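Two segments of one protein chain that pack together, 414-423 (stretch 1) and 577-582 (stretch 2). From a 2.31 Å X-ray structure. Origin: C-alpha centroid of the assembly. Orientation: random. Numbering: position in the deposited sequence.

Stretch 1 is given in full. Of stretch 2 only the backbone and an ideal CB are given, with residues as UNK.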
# COMPACT_ATOMS: atom_id res chain seq x y z
N ASP A 414 25.36 -27.44 -26.71
CA ASP A 414 25.21 -28.77 -26.10
C ASP A 414 25.65 -28.74 -24.63
O ASP A 414 26.81 -28.46 -24.33
CB ASP A 414 26.06 -29.78 -26.88
CG ASP A 414 25.72 -31.21 -26.53
OD1 ASP A 414 25.34 -31.48 -25.37
OD2 ASP A 414 25.84 -32.07 -27.43
N ILE A 415 24.73 -29.06 -23.72
CA ILE A 415 25.04 -28.94 -22.30
C ILE A 415 26.03 -30.02 -21.84
O ILE A 415 26.64 -29.90 -20.78
CB ILE A 415 23.75 -29.01 -21.42
CG1 ILE A 415 23.98 -28.31 -20.09
CG2 ILE A 415 23.32 -30.45 -21.16
CD1 ILE A 415 24.49 -26.90 -20.24
N THR A 416 26.18 -31.07 -22.65
CA THR A 416 27.13 -32.15 -22.35
C THR A 416 28.50 -31.92 -23.00
O THR A 416 29.48 -32.52 -22.58
CB THR A 416 26.61 -33.52 -22.84
OG1 THR A 416 26.59 -33.53 -24.27
CG2 THR A 416 25.21 -33.81 -22.31
N ALA A 417 28.55 -31.04 -24.00
CA ALA A 417 29.75 -30.84 -24.83
C ALA A 417 31.08 -30.67 -24.08
O ALA A 417 32.13 -31.06 -24.58
CB ALA A 417 29.53 -29.65 -25.74
N HIS A 418 31.06 -30.10 -22.88
CA HIS A 418 32.30 -29.91 -22.15
C HIS A 418 32.19 -30.44 -20.71
O HIS A 418 32.81 -29.90 -19.79
CB HIS A 418 32.71 -28.43 -22.14
CG HIS A 418 32.82 -27.83 -23.51
ND1 HIS A 418 33.96 -27.93 -24.28
CD2 HIS A 418 31.94 -27.11 -24.25
CE1 HIS A 418 33.78 -27.30 -25.43
NE2 HIS A 418 32.56 -26.79 -25.43
N ARG A 419 31.41 -31.51 -20.53
CA ARG A 419 31.24 -32.15 -19.23
C ARG A 419 32.58 -32.66 -18.66
O ARG A 419 33.39 -33.22 -19.39
CB ARG A 419 30.25 -33.33 -19.33
CG ARG A 419 30.67 -34.44 -20.33
CD ARG A 419 30.16 -35.84 -19.95
NE ARG A 419 28.73 -36.04 -20.21
CZ ARG A 419 27.98 -36.98 -19.61
NH1 ARG A 419 28.51 -37.80 -18.71
NH2 ARG A 419 26.68 -37.07 -19.91
N ALA A 420 32.80 -32.47 -17.36
CA ALA A 420 33.91 -33.15 -16.70
C ALA A 420 33.50 -34.58 -16.38
O ALA A 420 32.34 -34.85 -16.08
CB ALA A 420 34.33 -32.42 -15.44
N GLU A 421 34.46 -35.51 -16.44
CA GLU A 421 34.19 -36.91 -16.15
C GLU A 421 34.12 -37.09 -14.64
O GLU A 421 35.06 -37.57 -13.98
CB GLU A 421 35.24 -37.81 -16.78
CG GLU A 421 34.93 -38.25 -18.22
CD GLU A 421 36.16 -38.79 -18.93
OE1 GLU A 421 37.03 -37.97 -19.28
OE2 GLU A 421 36.26 -40.03 -19.14
N VAL A 422 32.98 -36.72 -14.10
CA VAL A 422 32.83 -36.61 -12.67
C VAL A 422 31.36 -36.77 -12.32
O VAL A 422 30.49 -36.52 -13.15
CB VAL A 422 33.42 -35.25 -12.20
CG1 VAL A 422 32.40 -34.39 -11.44
CG2 VAL A 422 34.68 -35.47 -11.42
N VAL A 423 31.07 -37.23 -11.11
CA VAL A 423 29.70 -37.26 -10.65
C VAL A 423 29.56 -36.27 -9.52
O VAL A 423 30.28 -36.38 -8.52
CB VAL A 423 29.27 -38.66 -10.16
CG1 VAL A 423 27.91 -38.59 -9.47
CG2 VAL A 423 29.24 -39.64 -11.33
N UNK A 577 25.01 -26.40 -9.97
CA UNK A 577 26.44 -26.60 -10.08
C UNK A 577 26.73 -27.53 -11.25
O UNK A 577 26.17 -28.63 -11.34
CB UNK A 577 27.01 -27.16 -8.78
N UNK A 578 27.57 -27.08 -12.15
CA UNK A 578 27.99 -27.92 -13.26
C UNK A 578 29.51 -28.12 -13.19
O UNK A 578 30.25 -27.21 -12.79
CB UNK A 578 27.58 -27.30 -14.60
N UNK A 579 29.97 -29.32 -13.51
CA UNK A 579 31.41 -29.57 -13.59
C UNK A 579 31.85 -29.63 -15.05
O UNK A 579 31.36 -30.44 -15.83
CB UNK A 579 31.78 -30.87 -12.87
N UNK A 580 32.77 -28.75 -15.43
CA UNK A 580 33.25 -28.78 -16.79
C UNK A 580 34.71 -29.19 -16.87
O UNK A 580 35.50 -28.96 -15.94
CB UNK A 580 33.05 -27.41 -17.44
N UNK A 581 35.06 -29.84 -17.97
CA UNK A 581 36.45 -29.98 -18.39
C UNK A 581 36.80 -28.84 -19.33
O UNK A 581 36.27 -28.77 -20.43
CB UNK A 581 36.69 -31.33 -19.06
N UNK A 582 37.70 -27.97 -18.90
CA UNK A 582 38.06 -26.78 -19.67
C UNK A 582 39.38 -26.90 -20.44
O UNK A 582 39.84 -25.93 -21.03
CB UNK A 582 38.14 -25.58 -18.73

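Two main-chain hydrogen bonds fix the register before any side chain of the second stretch is considered. The N of position 581 donates to His418 O (2.9 Å, N-H...O angle 145°), and Ala420 N donates to the O of position 579 (2.9 Å, 168°). Together they bracket a single beta bridge between Arg419 and position 580, with the CA atoms 4.6 Å apart.

Position 577 has extended angles (-137/126), and nothing of stretch 1 lies within 5.5 Å of its ideal CB. Stretch 1 therefore sets no preference. The residue is Cys577, chi1 t, which makes no contact here.

At position 578 the ideal CB again has no neighbour within 5.5 Å, and CA-to-CB points sideways. The angles (-119/142) are those of a strand, where beta-branched residues are comfortable, and the apolar end of Ile415 lies farther out. A longer apolar chain, such as leucine, isoleucine or methionine, could reach it. Ile578 does so with both chi angles t: its CD1 comes to 4.4 Å from Ile415 CD1, a loose apolar contact made by the chain's tip.

Position 579 points toward stretch 1, and its ideal CB is already 3.9 Å from both Val422 CG1 and Ala420 CB. These are apolar neighbours at contact distance, with no polar side-chain group offered. They favour an apolar side chain; alanine makes the contact with its CB alone, and cysteine or valine could also be considered. Ala579 CB lies 3.8 Å from Val422 CG1 and 3.9 Å from Ala420 CB, so a single methyl completes the contact.

At position 580 the CB points sideways, and the ideal CB sits 3.4 Å from His418 O. The CA of 580 is 3.2 Å from His418 O, a CA-H...O contact (124° at H). The extended angles (-113/149) suit threonine or valine, among others. The carbonyl is an acceptor close by, but its bond to 581 N gives no evidence for or against a polar side chain here. The residue is Thr580; with chi1 p, its OG1 donates to OD1 of residue 582 at 2.9 Å.

Position 581 has its ideal CB 3.8 Å from Arg419 O and 4.1 Å from Ala420 CA. The CB lies sideways over backbone, so many side chains are possible if their ends turn outward. Asp581 adopts chi1 t, and its carboxylate leads away from stretch 1.

Position 582 points away, its ideal CB clear of stretch 1, which leaves the choice open. Asp582, chi1 m, supplies the OD1 that accepts from Thr580 OG1.

Stretch 2 577-582: CIATDD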
# COMPACT_ATOMS: atom_id res chain seq x y z
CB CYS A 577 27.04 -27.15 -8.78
SG CYS A 577 28.88 -27.07 -8.78
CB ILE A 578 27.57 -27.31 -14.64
CG1 ILE A 578 27.99 -28.21 -15.80
CG2 ILE A 578 28.11 -25.90 -14.83
CD1 ILE A 578 27.44 -27.76 -17.15
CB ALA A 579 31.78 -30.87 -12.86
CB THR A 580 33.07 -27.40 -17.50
OG1 THR A 580 33.76 -26.37 -16.78
CG2 THR A 580 31.60 -27.05 -17.59
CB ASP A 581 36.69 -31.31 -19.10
CG ASP A 581 38.13 -31.47 -19.55
OD1 ASP A 581 39.04 -31.05 -18.81
OD2 ASP A 581 38.34 -32.01 -20.66
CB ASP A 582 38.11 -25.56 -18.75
CG ASP A 582 36.75 -25.20 -18.18
OD1 ASP A 582 35.72 -25.55 -18.81
OD2 ASP A 582 36.70 -24.55 -17.12
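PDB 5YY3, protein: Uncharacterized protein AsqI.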